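Local coordinates for BREX protein BrxA (Magnetospirillum magneticum, PDB 3BHW) that probably takes part in a type 1 BREX system that protects the bacterium against double-stranded DNA phages by blocking replication of the phage DNA, at residues R39-I42 against E43-V47; A151-V154 against Y155-V159; V175-G179 against E180-Y184. One frame throughout, in Å; residues are numbered along the deposited sequence. Where two conformers were deposited one is given.

Contact 1: residues R39-I42 against E43-V47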
ATOM      1  N   ARG A  39     -13.409  15.261   7.945  1.00 17.43           N
ATOM      2  CA  ARG A  39     -12.349  16.247   8.294  1.00 17.73           C
ATOM      3  C   ARG A  39     -12.385  16.703   9.750  1.00 16.78           C
ATOM      4  O   ARG A  39     -11.327  16.829  10.393  1.00 18.18           O
ATOM      5  CB  ARG A  39     -12.353  17.459   7.368  1.00 17.11           C
ATOM      6  CG  ARG A  39     -11.906  17.163   5.946  1.00 17.62           C
ATOM      7  CD  ARG A  39     -11.488  18.444   5.187  1.00 20.52           C
ATOM      8  NE  ARG A  39     -10.536  19.246   5.958  1.00 21.15           N
ATOM      9  CZ  ARG A  39     -10.231  20.524   5.720  1.00 24.53           C
ATOM     10  NH1 ARG A  39     -10.757  21.184   4.680  1.00 19.13           N
ATOM     11  NH2 ARG A  39      -9.378  21.148   6.525  1.00 22.72           N
ATOM     12  N   HIS A  40     -13.574  16.966  10.269  1.00 16.32           N
ATOM     13  CA  HIS A  40     -13.718  17.245  11.694  1.00 15.24           C
ATOM     14  C   HIS A  40     -13.167  16.102  12.573  1.00 16.45           C
ATOM     15  O   HIS A  40     -12.422  16.394  13.513  1.00 15.36           O
ATOM     16  CB  HIS A  40     -15.163  17.552  12.056  1.00 16.37           C
ATOM     17  CG  HIS A  40     -15.351  17.892  13.501  1.00 17.56           C
ATOM     18  ND1 HIS A  40     -15.281  19.169  13.974  1.00 15.80           N
ATOM     19  CD2 HIS A  40     -15.558  17.109  14.584  1.00 16.28           C
ATOM     20  CE1 HIS A  40     -15.439  19.182  15.280  1.00 13.86           C
ATOM     21  NE2 HIS A  40     -15.664  17.936  15.679  1.00 16.36           N
ATOM     22  N   ALA A  41     -13.555  14.837  12.294  1.00 17.51           N
ATOM     23  CA  ALA A  41     -13.087  13.666  13.080  1.00 17.90           C
ATOM     24  C   ALA A  41     -11.546  13.538  13.110  1.00 19.24           C
ATOM     25  O   ALA A  41     -10.919  13.203  14.138  1.00 17.47           O
ATOM     26  CB  ALA A  41     -13.720  12.382  12.494  1.00 19.50           C
ATOM     27  N   ILE A  42     -10.917  13.809  11.974  1.00 19.61           N
ATOM     28  CA  ILE A  42      -9.467  13.707  11.874  0.50 20.03           C
ATOM     29  C   ILE A  42      -8.778  14.900  12.539  1.00 20.36           C
ATOM     30  O   ILE A  42      -7.889  14.744  13.363  1.00 21.07           O
ATOM     31  CB  ILE A  42      -8.987  13.511  10.372  0.50 20.25           C
ATOM     32  CG1 ILE A  42      -9.137  14.802   9.542  0.50 21.04           C
ATOM     33  CG2 ILE A  42      -9.756  12.374   9.736  0.50 19.66           C
ATOM     34  CD1 ILE A  42      -8.716  14.743   8.028  0.50 20.51           C
ATOM     35  N   GLU A  43      -9.215  16.085  12.166  1.00 20.34           N
ATOM     36  CA  GLU A  43      -8.502  17.313  12.453  1.00 19.71           C
ATOM     37  C   GLU A  43      -8.826  17.950  13.794  1.00 19.55           C
ATOM     38  O   GLU A  43      -7.993  18.644  14.349  1.00 19.50           O
ATOM     39  CB  GLU A  43      -8.801  18.351  11.362  1.00 19.70           C
ATOM     40  CG  GLU A  43      -8.414  17.949   9.958  1.00 20.74           C
ATOM     41  CD  GLU A  43      -8.858  18.955   8.922  1.00 22.35           C
ATOM     42  OE1 GLU A  43      -8.030  19.299   8.065  1.00 32.65           O
ATOM     43  OE2 GLU A  43     -10.032  19.384   8.926  1.00 27.87           O
ATOM     44  N   VAL A  44     -10.052  17.750  14.268  1.00 19.84           N
ATOM     45  CA  VAL A  44     -10.589  18.444  15.464  1.00 19.08           C
ATOM     46  C   VAL A  44     -10.859  17.447  16.613  1.00 20.24           C
ATOM     47  O   VAL A  44     -10.346  17.629  17.749  1.00 20.15           O
ATOM     48  CB  VAL A  44     -11.869  19.269  15.093  1.00 18.75           C
ATOM     49  CG1 VAL A  44     -12.322  20.118  16.256  1.00 19.84           C
ATOM     50  CG2 VAL A  44     -11.626  20.199  13.858  1.00 18.59           C
ATOM     51  N   GLU A  45     -11.637  16.395  16.347  1.00 20.26           N
ATOM     52  CA  GLU A  45     -11.815  15.332  17.322  1.00 21.44           C
ATOM     53  C   GLU A  45     -10.522  14.538  17.512  1.00 21.56           C
ATOM     54  O   GLU A  45     -10.312  13.896  18.555  1.00 21.74           O
ATOM     55  CB  GLU A  45     -12.940  14.386  16.901  1.00 21.50           C
ATOM     56  CG  GLU A  45     -14.305  15.035  16.885  1.00 25.98           C
ATOM     57  CD  GLU A  45     -15.415  14.046  16.580  1.00 25.57           C
ATOM     58  OE1 GLU A  45     -15.666  13.147  17.414  1.00 32.35           O
ATOM     59  OE2 GLU A  45     -16.062  14.180  15.534  1.00 28.89           O
ATOM     60  N   ASN A  46      -9.634  14.597  16.525  1.00 21.06           N
ATOM     61  CA  ASN A  46      -8.327  13.946  16.673  1.00 20.11           C
ATOM     62  C   ASN A  46      -8.411  12.432  16.908  1.00 21.09           C
ATOM     63  O   ASN A  46      -7.707  11.874  17.782  1.00 21.91           O
ATOM     64  CB  ASN A  46      -7.503  14.617  17.786  1.00 20.17           C
ATOM     65  CG  ASN A  46      -6.030  14.215  17.750  1.00 19.50           C
ATOM     66  OD1 ASN A  46      -5.477  13.883  16.693  1.00 20.82           O
ATOM     67  ND2 ASN A  46      -5.408  14.219  18.912  1.00 24.13           N
ATOM     68  N   VAL A  47      -9.211  11.769  16.076  1.00 20.75           N
ATOM     69  CA  VAL A  47      -9.426  10.312  16.203  1.00 21.96           C
ATOM     70  C   VAL A  47      -8.161   9.487  15.996  1.00 22.30           C
ATOM     71  O   VAL A  47      -8.110   8.326  16.432  1.00 22.93           O
ATOM     72  CB  VAL A  47     -10.599   9.807  15.310  1.00 22.06           C
ATOM     73  CG1 VAL A  47     -11.923  10.395  15.803  1.00 23.04           C
ATOM     74  CG2 VAL A  47     -10.365  10.145  13.846  1.00 23.48           C
TER
HETATM   75  O   HOH W   1      -6.428  12.519  14.161  1.00 23.50           O

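Contact 2: residues A151-V154 against Y155-V159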
ATOM      1  N   ALA A 151      11.492   6.407  -1.336  1.00 24.52           N
ATOM      2  CA  ALA A 151      12.181   5.109  -1.302  1.00 23.98           C
ATOM      3  C   ALA A 151      12.038   4.467   0.057  1.00 23.12           C
ATOM      4  O   ALA A 151      11.773   3.267   0.152  1.00 23.68           O
ATOM      5  CB  ALA A 151      13.662   5.298  -1.617  1.00 23.67           C
ATOM      6  N   ASP A 152      12.225   5.277   1.100  1.00 23.38           N
ATOM      7  CA  ASP A 152      12.094   4.848   2.485  1.00 23.61           C
ATOM      8  C   ASP A 152      10.697   4.281   2.738  1.00 22.95           C
ATOM      9  O   ASP A 152      10.555   3.238   3.390  1.00 22.96           O
ATOM     10  CB  ASP A 152      12.369   5.993   3.461  1.00 23.79           C
ATOM     11  CG  ASP A 152      13.873   6.249   3.680  1.00 26.56           C
ATOM     12  OD1 ASP A 152      14.702   5.562   3.047  1.00 27.38           O
ATOM     13  OD2 ASP A 152      14.209   7.143   4.501  1.00 29.07           O
ATOM     14  N   CYS A 153       9.690   4.955   2.187  1.00 22.64           N
ATOM     15  CA  CYS A 153       8.310   4.537   2.401  1.00 21.56           C
ATOM     16  C   CYS A 153       8.027   3.237   1.690  1.00 19.93           C
ATOM     17  O   CYS A 153       7.410   2.371   2.235  1.00 18.38           O
ATOM     18  CB  CYS A 153       7.335   5.610   1.959  1.00 21.78           C
ATOM     19  SG  CYS A 153       5.637   5.129   2.229  1.00 25.76           S
ATOM     20  N   VAL A 154       8.435   3.102   0.441  1.00 18.82           N
ATOM     21  CA  VAL A 154       8.248   1.832  -0.257  1.00 18.43           C
ATOM     22  C   VAL A 154       8.912   0.672   0.492  1.00 18.11           C
ATOM     23  O   VAL A 154       8.315  -0.415   0.657  1.00 17.54           O
ATOM     24  CB  VAL A 154       8.704   1.948  -1.701  1.00 19.67           C
ATOM     25  CG1 VAL A 154       8.760   0.584  -2.342  1.00 20.56           C
ATOM     26  CG2 VAL A 154       7.706   2.805  -2.451  1.00 19.85           C
ATOM     27  N   TYR A 155      10.151   0.851   0.937  1.00 16.72           N
ATOM     28  CA  TYR A 155      10.791  -0.259   1.648  1.00 16.49           C
ATOM     29  C   TYR A 155      10.162  -0.527   2.997  1.00 16.50           C
ATOM     30  O   TYR A 155      10.103  -1.690   3.448  1.00 17.91           O
ATOM     31  CB  TYR A 155      12.287  -0.001   1.788  1.00 16.22           C
ATOM     32  CG  TYR A 155      13.066  -0.358   0.525  1.00 17.53           C
ATOM     33  CD1 TYR A 155      13.172   0.516  -0.580  1.00 22.44           C
ATOM     34  CD2 TYR A 155      13.706  -1.599   0.442  1.00 20.46           C
ATOM     35  CE1 TYR A 155      13.916   0.136  -1.731  1.00 20.43           C
ATOM     36  CE2 TYR A 155      14.417  -1.980  -0.690  1.00 18.17           C
ATOM     37  CZ  TYR A 155      14.522  -1.115  -1.770  1.00 18.50           C
ATOM     38  OH  TYR A 155      15.249  -1.574  -2.857  1.00 19.85           O
ATOM     39  N   ARG A 156       9.656   0.516   3.667  1.00 17.11           N
ATOM     40  CA  ARG A 156       8.962   0.326   4.941  1.00 17.86           C
ATOM     41  C   ARG A 156       7.678  -0.531   4.728  1.00 16.73           C
ATOM     42  O   ARG A 156       7.376  -1.467   5.508  1.00 18.08           O
ATOM     43  CB  ARG A 156       8.581   1.683   5.556  1.00 18.28           C
ATOM     44  CG  ARG A 156       8.088   1.627   6.937  1.00 21.88           C
ATOM     45  CD  ARG A 156       8.293   2.968   7.671  1.00 25.17           C
ATOM     46  NE  ARG A 156       7.440   4.024   7.147  1.00 25.44           N
ATOM     47  CZ  ARG A 156       7.845   5.024   6.362  1.00 29.85           C
ATOM     48  NH1 ARG A 156       6.958   5.904   5.943  1.00 30.88           N
ATOM     49  NH2 ARG A 156       9.114   5.141   5.976  1.00 30.25           N
ATOM     50  N   ILE A 157       6.931  -0.247   3.660  1.00 17.46           N
ATOM     51  CA  ILE A 157       5.755  -1.042   3.307  1.00 17.07           C
ATOM     52  C   ILE A 157       6.133  -2.508   3.157  1.00 18.08           C
ATOM     53  O   ILE A 157       5.431  -3.389   3.640  1.00 17.94           O
ATOM     54  CB  ILE A 157       5.129  -0.528   1.991  1.00 18.13           C
ATOM     55  CG1 ILE A 157       4.322   0.719   2.282  1.00 18.14           C
ATOM     56  CG2 ILE A 157       4.103  -1.513   1.490  1.00 17.13           C
ATOM     57  CD1 ILE A 157       3.935   1.497   1.056  1.00 17.62           C
ATOM     58  N   LEU A 158       7.250  -2.745   2.494  1.00 17.38           N
ATOM     59  CA  LEU A 158       7.686  -4.101   2.226  1.00 18.17           C
ATOM     60  C   LEU A 158       8.144  -4.780   3.502  1.00 18.70           C
ATOM     61  O   LEU A 158       7.950  -5.986   3.652  1.00 17.42           O
ATOM     62  CB  LEU A 158       8.767  -4.095   1.154  1.00 18.48           C
ATOM     63  CG  LEU A 158       8.321  -3.641  -0.252  1.00 20.36           C
ATOM     64  CD1 LEU A 158       9.495  -3.820  -1.150  1.00 20.36           C
ATOM     65  CD2 LEU A 158       7.093  -4.388  -0.824  1.00 21.70           C
ATOM     66  N   VAL A 159       8.722  -4.018   4.427  1.00 18.43           N
ATOM     67  CA  VAL A 159       9.073  -4.551   5.743  1.00 19.61           C
ATOM     68  C   VAL A 159       7.765  -4.890   6.512  1.00 18.84           C
ATOM     69  O   VAL A 159       7.635  -5.971   7.125  1.00 18.89           O
ATOM     70  CB  VAL A 159       9.948  -3.561   6.544  1.00 20.44           C
ATOM     71  CG1 VAL A 159       9.904  -3.861   8.052  1.00 20.52           C
ATOM     72  CG2 VAL A 159      11.418  -3.559   6.036  1.00 20.88           C
TER

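Contact 3: residues V175-G179 against E180-Y184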
ATOM      1  N   VAL A 175       5.875 -14.433   1.217  1.00 29.50           N
ATOM      2  CA  VAL A 175       4.808 -14.151   2.158  1.00 29.36           C
ATOM      3  C   VAL A 175       3.513 -14.666   1.544  1.00 28.35           C
ATOM      4  O   VAL A 175       3.200 -14.358   0.390  1.00 29.49           O
ATOM      5  CB  VAL A 175       4.701 -12.639   2.474  1.00 29.06           C
ATOM      6  CG1 VAL A 175       5.914 -12.163   3.279  1.00 30.64           C
ATOM      7  CG2 VAL A 175       4.537 -11.817   1.199  1.00 30.60           C
ATOM      8  N   ARG A 176       2.801 -15.486   2.315  1.00 27.36           N
ATOM      9  CA  ARG A 176       1.509 -16.061   1.934  1.00 27.12           C
ATOM     10  C   ARG A 176       0.411 -15.065   2.255  1.00 25.75           C
ATOM     11  O   ARG A 176       0.203 -14.745   3.415  1.00 25.10           O
ATOM     12  CB  ARG A 176       1.293 -17.394   2.695  1.00 28.11           C
ATOM     13  CG  ARG A 176      -0.164 -17.855   2.880  1.00 31.70           C
ATOM     14  CD  ARG A 176      -0.699 -18.604   1.663  1.00 38.16           C
ATOM     15  NE  ARG A 176      -2.154 -18.863   1.653  1.00 41.85           N
ATOM     16  CZ  ARG A 176      -3.015 -18.677   2.662  1.00 41.75           C
ATOM     17  NH1 ARG A 176      -2.620 -18.224   3.847  1.00 42.65           N
ATOM     18  NH2 ARG A 176      -4.296 -18.972   2.479  1.00 41.73           N
ATOM     19  N   ILE A 177      -0.268 -14.556   1.219  1.00 24.84           N
ATOM     20  CA  ILE A 177      -1.392 -13.656   1.420  1.00 24.40           C
ATOM     21  C   ILE A 177      -2.613 -14.460   1.895  1.00 24.91           C
ATOM     22  O   ILE A 177      -2.946 -15.528   1.335  1.00 25.23           O
ATOM     23  CB  ILE A 177      -1.747 -12.815   0.163  1.00 23.77           C
ATOM     24  CG1 ILE A 177      -0.586 -11.884  -0.254  1.00 24.30           C
ATOM     25  CG2 ILE A 177      -2.969 -12.025   0.415  1.00 23.25           C
ATOM     26  CD1 ILE A 177      -0.156 -10.892   0.836  1.00 22.94           C
ATOM     27  N   SER A 178      -3.258 -13.948   2.936  1.00 23.79           N
ATOM     28  CA  SER A 178      -4.355 -14.638   3.551  1.00 23.65           C
ATOM     29  C   SER A 178      -5.452 -14.928   2.533  1.00 24.21           C
ATOM     30  O   SER A 178      -5.750 -14.125   1.640  1.00 23.33           O
ATOM     31  CB  SER A 178      -4.912 -13.848   4.725  1.00 25.01           C
ATOM     32  OG  SER A 178      -5.591 -12.721   4.270  1.00 26.81           O
ATOM     33  N   GLY A 179      -6.040 -16.102   2.692  1.00 23.87           N
ATOM     34  CA  GLY A 179      -7.106 -16.566   1.838  1.00 23.51           C
ATOM     35  C   GLY A 179      -8.279 -15.615   1.883  1.00 22.90           C
ATOM     36  O   GLY A 179      -8.959 -15.449   0.884  1.00 22.87           O
ATOM     37  N   GLU A 180      -8.512 -14.973   3.026  1.00 22.82           N
ATOM     38  CA  GLU A 180      -9.600 -14.001   3.171  1.00 22.81           C
ATOM     39  C   GLU A 180      -9.356 -12.782   2.272  1.00 21.58           C
ATOM     40  O   GLU A 180     -10.243 -12.280   1.624  1.00 21.54           O
ATOM     41  CB  GLU A 180      -9.634 -13.522   4.596  1.00 24.46           C
ATOM     42  CG  GLU A 180     -10.984 -13.124   5.107  1.00 28.81           C
ATOM     43  CD  GLU A 180     -10.964 -13.065   6.606  1.00 32.70           C
ATOM     44  OE1 GLU A 180     -10.445 -14.026   7.216  1.00 36.27           O
ATOM     45  OE2 GLU A 180     -11.442 -12.060   7.169  1.00 35.04           O
ATOM     46  N   VAL A 181      -8.119 -12.326   2.221  1.00 20.37           N
ATOM     47  CA  VAL A 181      -7.841 -11.176   1.382  1.00 18.32           C
ATOM     48  C   VAL A 181      -7.941 -11.564  -0.085  1.00 17.77           C
ATOM     49  O   VAL A 181      -8.566 -10.845  -0.896  1.00 17.20           O
ATOM     50  CB  VAL A 181      -6.460 -10.636   1.735  1.00 18.60           C
ATOM     51  CG1 VAL A 181      -5.953  -9.712   0.593  1.00 16.95           C
ATOM     52  CG2 VAL A 181      -6.556  -9.931   3.124  1.00 17.99           C
ATOM     53  N   MET A 182      -7.346 -12.703  -0.421  1.00 18.58           N
ATOM     54  CA  MET A 182      -7.355 -13.161  -1.818  1.00 17.94           C
ATOM     55  C   MET A 182      -8.780 -13.406  -2.353  1.00 18.31           C
ATOM     56  O   MET A 182      -9.040 -13.145  -3.536  1.00 18.34           O
ATOM     57  CB  MET A 182      -6.457 -14.395  -2.053  1.00 17.09           C
ATOM     58  CG  MET A 182      -4.953 -14.208  -1.809  1.00 17.27           C
ATOM     59  SD  MET A 182      -4.146 -12.833  -2.773  1.00 19.98           S
ATOM     60  CE  MET A 182      -4.786 -13.270  -4.396  1.00 21.59           C
ATOM     61  N   SER A 183      -9.665 -13.933  -1.495  1.00 18.89           N
ATOM     62  CA  SER A 183     -11.050 -14.199  -1.877  1.00 20.39           C
ATOM     63  C   SER A 183     -11.736 -12.870  -2.196  1.00 19.14           C
ATOM     64  O   SER A 183     -12.450 -12.759  -3.211  1.00 18.67           O
ATOM     65  CB  SER A 183     -11.776 -15.037  -0.786  1.00 21.25           C
ATOM     66  OG  SER A 183     -13.147 -15.309  -1.080  1.00 26.66           O
ATOM     67  N   TYR A 184     -11.515 -11.863  -1.353  1.00 19.81           N
ATOM     68  CA  TYR A 184     -12.078 -10.548  -1.617  1.00 18.84           C
ATOM     69  C   TYR A 184     -11.623  -9.992  -2.977  1.00 19.04           C
ATOM     70  O   TYR A 184     -12.444  -9.561  -3.768  1.00 18.17           O
ATOM     71  CB  TYR A 184     -11.765  -9.531  -0.479  1.00 19.26           C
ATOM     72  CG  TYR A 184     -12.181  -8.118  -0.843  1.00 19.13           C
ATOM     73  CD1 TYR A 184     -13.470  -7.635  -0.557  1.00 19.12           C
ATOM     74  CD2 TYR A 184     -11.333  -7.293  -1.595  1.00 16.05           C
ATOM     75  CE1 TYR A 184     -13.884  -6.362  -0.953  1.00 19.43           C
ATOM     76  CE2 TYR A 184     -11.735  -5.995  -1.991  1.00 18.17           C
ATOM     77  CZ  TYR A 184     -13.022  -5.556  -1.664  1.00 19.49           C
ATOM     78  OH  TYR A 184     -13.428  -4.305  -2.051  1.00 20.06           O
TER

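Contact 1: residues R39-I42 against E43-V47
The backbone widens as helix 35-43 closes: His-40 O receives both Val-44 N, four residues on, at 2.8 Å and Glu-45 N, five residues on, at 2.9 Å, the two donors arriving from opposite faces of the carbonyl plane. The second bond defines a pi-turn, so the motif is a helix C-terminus whose last turn is looser than an alpha-helical one. Ala-41 O then reaches six residues ahead to Val-47 N in a nearly straight bond (168°). Asn-46, just before Val-47, has positive phi and is the first residue to leave helical torsions.

On the outer side, the His-40 ring is bordered by two residues of this final turn. Its CG stands opposite the backbone N (chi1 -178°), which carries the ring forward, toward the helix end, where Val-44 and Glu-45 meet it. Val-44 CB lies over one face, 3.8 Å from the ring centroid and shifted toward the rim, a CH-pi contact. Glu-45 OE2 comes to the edge in the ring plane, 3.1 Å from His-40 CD2; this same oxygen accepts a weak hydrogen bond from Gln-37.

One turn apart, Arg-39 and Glu-43 form a salt bridge in which the carboxylate stands at the guanidinium edge, the two planes 70° apart. With the planes so twisted the pairing is not a flat two-pronged one; the bond from Arg-39 NE to Glu-43 OE2, at 3.0 Å, is weak, and the shorter NH2 link to OE1 is less certain because the place of OE1 in the model is less sure. OE1 also forms a salt bridge with Lys-57.

Val-47 turns inward onto Ile-24 and Leu-28 of helix 19-31, tying the helix end to its neighbour. A water donates both to Ile-42 O (2.8 Å) and to Asn-46 OD1 (3.0 Å), linking Ile-42 of the helix to the first non-helical residue.

Contact 2: residues A151-V154 against Y155-V159
The ring of Tyr-155 meets Ala-151 at its edge: Ala-151 O lies in the ring plane, 3.2 Å from Tyr-155 CD1. This follows from a first torsion that sets CG beside the backbone N (chi1 -81°), tilting the ring back toward the preceding turn, edge first. Beyond the segments, Arg-122 makes a cation-pi contact with this ring, and the ring of Tyr-170 also meets it, inclined by about 55°. The other flat group, the guanidinium of Arg-156, has Cys-153 CA over one face, 4.0 Å from Arg-156 CZ. It gets there because the side chain bends at chi3 and folds back along the helix.

Both placements rest on the regular alpha-helical repeat of helix 145-161. Ala-151 O accepts from Tyr-155 N at 3.0 Å, Asp-152 O from Arg-156 N at 2.9 Å, and the series continues from Cys-153 O to Ile-157 N and from Val-154 O to Leu-158 N. Cys-153 SG and Ile-157 CD1, one turn apart, approach to 4.2 Å, an apolar contact on a buried side. Val-154 touches Phe-104 of helix 99-112 and Trp-125 of helix 122-135, while Leu-158 packs on Leu-105, so this helix packs against helices 99-112 and 122-135.

Polar ends are matched elsewhere: Asp-152 OD1 forms a salt bridge with Arg-122, and Tyr-155 OH bonds to Leu-120 O. With Asp-152 OD2 5.7 Å from Arg-156 NH2, their attraction is probably modest. Within these two segments the hydrogen bonds are all main-chain, and the polar ends of Asp-152 and Tyr-155 are met from outside them.

Contact 3: residues V175-G179 against E180-Y184
Met-182 folds its thioether over Ile-177, SD lying 3.5 Å from Ile-177 CG2, with the two side chains crossing at about a right angle. The bend at chi2 of Met-182 (-56°) sets SD beside the isoleucine branch, where CG also lies. Ile-177 CG2 also touches Val-181 CG1 at 3.8 Å, and is thus shared by two residues at the start of the helix. Ile-197 of helix 191-197 packs against both Ile-177 and Met-182, extending the apolar cluster.

Positions settle the motif. Ser-178 is the N-cap of helix 179-187, and the residue before it pairs with the fourth one after it, the hydrophobic staple. Ser-178 OG accepts from Val-181 N at 3.3 Å, a capping bond that serves an amide in the first turn. The rotation that delivers it places OG between the backbone N and the carbonyl carbon (chi1 71°), and brings it to 3.2 Å from Val-181 CG2.

Half of a capping box is absent, since Val-181 has no side-chain acceptor for the N-cap amide; Gln-88 OE1 of helix 83-97 takes Ser-178 N instead. Regular helical bonding starts at once: Met-182 N donates to Ser-178 O at 3.0 Å and 171°, and Ser-183 N to Gly-179 O at 2.9 Å.

The three contacts sample an end, a middle and a beginning of helices in a chain without strands. Contact 1 is a surface site, its centre about 23 Å from the chain centre, and relies on ionic pairs, a water and widened backbone bonds. Contact 2 is buried, about 10 Å from that centre, with regular main-chain bonding and apolar neighbours. Contact 3 is intermediate, combining a polar cap with an apolar staple. No helix is shared, but those of contacts 2 and 3 are consecutive, and these contacts approach to about 7 Å between nearest atoms; contact 1 stays about 18 Å or more from either.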